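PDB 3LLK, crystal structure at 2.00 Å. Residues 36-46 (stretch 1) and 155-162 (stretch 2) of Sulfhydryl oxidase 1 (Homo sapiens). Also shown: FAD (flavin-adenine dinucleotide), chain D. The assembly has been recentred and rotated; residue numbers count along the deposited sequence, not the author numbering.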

# COMPACT_ATOMS: atom_id res chain seq x y z
N VAL A 36 -21.87 1.21 8.03
CA VAL A 36 -22.47 0.75 6.78
C VAL A 36 -21.59 1.14 5.60
O VAL A 36 -21.12 2.27 5.51
CB VAL A 36 -23.90 1.35 6.59
CG1 VAL A 36 -24.40 1.07 5.17
CG2 VAL A 36 -24.86 0.75 7.61
N LEU A 37 -21.37 0.18 4.72
CA LEU A 37 -20.57 0.37 3.51
C LEU A 37 -21.55 0.52 2.35
O LEU A 37 -22.31 -0.41 2.04
CB LEU A 37 -19.69 -0.86 3.30
CG LEU A 37 -18.80 -1.26 4.48
CD1 LEU A 37 -18.28 -2.68 4.29
CD2 LEU A 37 -17.66 -0.27 4.61
N GLU A 38 -21.53 1.68 1.70
CA GLU A 38 -22.46 1.93 0.60
C GLU A 38 -21.93 2.96 -0.38
O GLU A 38 -20.86 3.54 -0.16
CB GLU A 38 -23.79 2.44 1.17
CG GLU A 38 -23.65 3.81 1.81
CD GLU A 38 -24.87 4.24 2.60
OE1 GLU A 38 -26.00 4.09 2.08
OE2 GLU A 38 -24.70 4.75 3.73
N GLY A 39 -22.69 3.18 -1.44
CA GLY A 39 -22.30 4.15 -2.45
C GLY A 39 -20.91 3.90 -3.01
O GLY A 39 -20.50 2.76 -3.21
N GLN A 40 -20.19 4.99 -3.25
CA GLN A 40 -18.84 4.92 -3.80
C GLN A 40 -17.82 4.32 -2.84
O GLN A 40 -16.79 3.80 -3.28
CB GLN A 40 -18.39 6.32 -4.23
CG GLN A 40 -19.13 6.80 -5.46
CD GLN A 40 -19.18 5.73 -6.54
OE1 GLN A 40 -18.16 5.40 -7.16
NE2 GLN A 40 -20.36 5.17 -6.75
N ARG A 41 -18.09 4.39 -1.55
CA ARG A 41 -17.17 3.79 -0.58
C ARG A 41 -17.16 2.27 -0.80
O ARG A 41 -16.10 1.64 -0.79
CB ARG A 41 -17.60 4.11 0.85
CG ARG A 41 -16.91 3.24 1.89
CD ARG A 41 -16.98 3.83 3.30
NE ARG A 41 -16.26 5.10 3.40
CZ ARG A 41 -16.84 6.30 3.38
NH1 ARG A 41 -18.16 6.40 3.25
NH2 ARG A 41 -16.10 7.39 3.50
N LEU A 42 -18.35 1.70 -0.98
CA LEU A 42 -18.46 0.26 -1.21
C LEU A 42 -17.82 -0.09 -2.55
O LEU A 42 -17.15 -1.10 -2.67
CB LEU A 42 -19.92 -0.19 -1.18
CG LEU A 42 -20.17 -1.66 -1.55
CD1 LEU A 42 -19.35 -2.58 -0.65
CD2 LEU A 42 -21.66 -1.97 -1.42
N VAL A 43 -18.02 0.76 -3.56
CA VAL A 43 -17.42 0.52 -4.87
C VAL A 43 -15.89 0.53 -4.72
O VAL A 43 -15.20 -0.33 -5.25
CB VAL A 43 -17.84 1.61 -5.89
CG1 VAL A 43 -17.15 1.36 -7.25
CG2 VAL A 43 -19.36 1.61 -6.07
N ALA A 44 -15.38 1.51 -3.97
CA ALA A 44 -13.95 1.63 -3.75
C ALA A 44 -13.41 0.38 -3.06
O ALA A 44 -12.33 -0.12 -3.41
CB ALA A 44 -13.64 2.89 -2.92
N LEU A 45 -14.15 -0.13 -2.08
CA LEU A 45 -13.74 -1.32 -1.34
C LEU A 45 -13.66 -2.53 -2.28
O LEU A 45 -12.70 -3.29 -2.23
CB LEU A 45 -14.72 -1.62 -0.21
CG LEU A 45 -14.51 -2.92 0.58
CD1 LEU A 45 -13.08 -3.00 1.08
CD2 LEU A 45 -15.47 -2.97 1.75
N LYS A 46 -14.68 -2.68 -3.13
CA LYS A 46 -14.72 -3.80 -4.06
C LYS A 46 -13.61 -3.73 -5.10
O LYS A 46 -13.05 -4.75 -5.48
CB LYS A 46 -16.08 -3.85 -4.77
CG LYS A 46 -17.26 -4.14 -3.85
CD LYS A 46 -18.57 -4.24 -4.62
CE LYS A 46 -19.73 -4.59 -3.70
NZ LYS A 46 -21.01 -4.75 -4.46
N ARG A 155 -6.17 5.06 -5.05
CA ARG A 155 -6.66 6.40 -4.76
C ARG A 155 -8.03 6.25 -4.11
O ARG A 155 -8.33 6.91 -3.12
CB ARG A 155 -6.78 7.22 -6.06
CG ARG A 155 -7.19 8.68 -5.83
CD ARG A 155 -7.42 9.40 -7.14
NE ARG A 155 -7.85 10.79 -6.95
CZ ARG A 155 -8.13 11.62 -7.95
NH1 ARG A 155 -8.03 11.20 -9.21
NH2 ARG A 155 -8.51 12.86 -7.70
N GLY A 156 -8.84 5.36 -4.66
CA GLY A 156 -10.16 5.13 -4.10
C GLY A 156 -10.09 4.71 -2.65
O GLY A 156 -10.88 5.19 -1.83
N TYR A 157 -9.15 3.83 -2.32
CA TYR A 157 -9.02 3.36 -0.95
C TYR A 157 -8.61 4.48 0.00
O TYR A 157 -9.17 4.62 1.08
CB TYR A 157 -7.98 2.23 -0.82
CG TYR A 157 -7.88 1.73 0.61
CD1 TYR A 157 -8.78 0.79 1.11
CD2 TYR A 157 -6.96 2.29 1.50
CE1 TYR A 157 -8.78 0.42 2.46
CE2 TYR A 157 -6.96 1.93 2.85
CZ TYR A 157 -7.87 1.00 3.32
OH TYR A 157 -7.90 0.67 4.66
N VAL A 158 -7.61 5.24 -0.40
CA VAL A 158 -7.12 6.35 0.42
C VAL A 158 -8.25 7.33 0.74
O VAL A 158 -8.47 7.71 1.89
CB VAL A 158 -5.97 7.08 -0.31
CG1 VAL A 158 -5.62 8.37 0.41
CG2 VAL A 158 -4.75 6.14 -0.38
N HIS A 159 -8.98 7.72 -0.30
CA HIS A 159 -10.08 8.67 -0.15
C HIS A 159 -11.18 8.19 0.80
O HIS A 159 -11.54 8.87 1.76
CB HIS A 159 -10.70 8.97 -1.51
CG HIS A 159 -11.76 10.03 -1.47
ND1 HIS A 159 -12.71 10.17 -2.46
CD2 HIS A 159 -12.02 11.01 -0.57
CE1 HIS A 159 -13.51 11.19 -2.17
NE2 HIS A 159 -13.10 11.72 -1.03
N TYR A 160 -11.70 7.00 0.53
CA TYR A 160 -12.80 6.45 1.33
C TYR A 160 -12.53 5.68 2.62
O TYR A 160 -13.44 5.48 3.41
CB TYR A 160 -13.69 5.61 0.42
CG TYR A 160 -14.45 6.43 -0.59
CD1 TYR A 160 -15.45 7.33 -0.18
CD2 TYR A 160 -14.16 6.35 -1.96
CE1 TYR A 160 -16.13 8.12 -1.10
CE2 TYR A 160 -14.84 7.14 -2.89
CZ TYR A 160 -15.82 8.03 -2.45
OH TYR A 160 -16.47 8.84 -3.36
N PHE A 161 -11.29 5.24 2.84
CA PHE A 161 -11.02 4.46 4.05
C PHE A 161 -9.81 4.82 4.90
O PHE A 161 -9.78 4.51 6.09
CB PHE A 161 -10.90 2.97 3.71
CG PHE A 161 -12.18 2.33 3.29
CD1 PHE A 161 -12.48 2.18 1.94
CD2 PHE A 161 -13.08 1.85 4.23
CE1 PHE A 161 -13.67 1.54 1.55
CE2 PHE A 161 -14.26 1.22 3.85
CZ PHE A 161 -14.55 1.06 2.50
N PHE A 162 -8.81 5.46 4.31
CA PHE A 162 -7.61 5.76 5.07
C PHE A 162 -7.82 6.66 6.28
O PHE A 162 -8.25 7.80 6.15
CB PHE A 162 -6.53 6.34 4.15
CG PHE A 162 -5.18 6.42 4.80
CD1 PHE A 162 -4.79 5.48 5.75
CD2 PHE A 162 -4.29 7.42 4.45
CE1 PHE A 162 -3.55 5.54 6.34
CE2 PHE A 162 -3.03 7.49 5.04
CZ PHE A 162 -2.66 6.54 5.99
PA FAD D . 7.02 5.49 5.15
O1A FAD D . 5.76 4.95 5.74
O2A FAD D . 7.10 6.81 4.46
O5B FAD D . 7.67 4.44 4.18
C5B FAD D . 7.44 3.03 4.20
C4B FAD D . 8.75 2.49 3.68
O4B FAD D . 8.58 2.44 2.24
C3B FAD D . 10.18 2.92 4.06
O3B FAD D . 10.69 2.38 5.28
C2B FAD D . 10.89 2.57 2.83
O2B FAD D . 11.38 1.26 2.77
C1B FAD D . 9.87 2.75 1.70
N9A FAD D . 9.80 3.99 1.00
C8A FAD D . 10.12 5.33 1.36
N7A FAD D . 9.98 6.23 0.45
C5A FAD D . 9.54 5.47 -0.63
C6A FAD D . 9.24 5.87 -1.95
N6A FAD D . 9.37 7.13 -2.38
N1A FAD D . 8.84 4.93 -2.88
C2A FAD D . 8.77 3.60 -2.61
N3A FAD D . 9.07 3.19 -1.30
C4A FAD D . 9.45 4.18 -0.34
N1 FAD D . 1.71 11.66 7.52
C2 FAD D . 1.70 12.96 7.97
O2 FAD D . 2.15 13.16 9.11
N3 FAD D . 1.18 13.82 7.01
C4 FAD D . 0.70 13.50 5.71
O4 FAD D . 0.21 14.41 4.97
C4X FAD D . 0.76 12.16 5.36
N5 FAD D . 0.20 11.72 4.12
C5X FAD D . 0.12 10.35 3.73
C6 FAD D . -0.56 10.04 2.54
C7 FAD D . -0.62 8.67 2.14
C7M FAD D . -1.37 8.40 0.84
C8 FAD D . -0.01 7.64 2.93
C8M FAD D . 0.06 6.15 2.67
C9 FAD D . 0.61 7.99 4.13
C9A FAD D . 0.69 9.32 4.63
N10 FAD D . 1.30 9.92 5.84
C10 FAD D . 1.28 11.22 6.29
C1' FAD D . 2.14 9.04 6.59
C2' FAD D . 3.60 8.97 6.25
O2' FAD D . 3.79 9.04 4.82
C3' FAD D . 4.38 7.79 6.74
O3' FAD D . 3.75 6.58 6.33
C4' FAD D . 4.78 7.69 8.20
O4' FAD D . 5.22 8.99 8.71
C5' FAD D . 5.73 6.64 8.60
O5' FAD D . 6.97 6.94 7.96
P FAD D . 8.15 5.94 7.78
O1P FAD D . 9.33 6.78 8.02
O2P FAD D . 8.03 4.75 8.66
O3P FAD D . 8.16 5.42 6.26
O HOH W 1 -13.17 9.10 3.99

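Helices that cross obliquely can pack closely where small residues face each other, with large ones filling the space to the side. This contact in sulfhydryl oxidase 1 is a compact example. The helix of the first stretch and that of the second run at 137° to each other, and their axes come within 8.6 Å. The closest CA pair joins two small residues, A44 and G156, with A44 CA and G156 CA 5.2 Å apart. A44 points its methyl group toward the second helix, where CB sits 3.8 Å from G156 O. An ideal CB on G156 would find room here, so the glycine is not demanded by this neighbour.

One turn along the second helix, Y160 supplies the first large bump. Its CA-to-CB bond points toward the first stretch, and the ring lies against the surface formed by Q40, R41 and A44. R41 CA stands over one face of the ring, 4.1 Å from its centroid and 24° off the normal, a CH-pi contact made by the backbone itself. A44 CB meets the same ring obliquely, 3.6 Å from Y160 CD2, so the methyl that faces G156 also helps seat the tyrosine. The far end of the ring reaches the aliphatic base of Q40, with Y160 OH 3.3 Å from Q40 CB.

F161 provides the second bump. Its CA-to-CB bond points sideways, but the m rotamer brings the end of the ring nearer to the first stretch, into a hollow lined by L37, R41 and L45. L37 CD2 lies at the ring edge, 3.8 Å from F161 CE2; L45 CB approaches obliquely, 3.8 Å from F161 CE1. R41 CG packs 3.3 Å from F161 CZ, and the arginine continues across one face of the ring.

R41 thus lies against both aromatic side chains and joins shape to polarity. Its NE donates a nearly straight hydrogen bond to Y160 O, at 2.8 Å and an angle of 163°. A second, more bent one runs from R41 NH2 to the same Y160 O at 3.3 Å. Y160 CD1 also covers one face of the guanidinium, while the cation-pi attraction to F161 is weak at most, with R41 CZ 5.8 Å from the ring centroid. A water extends the polar margin, donating to H159 O at 2.8 Å and accepting a weak hydrogen bond from R41 NH2.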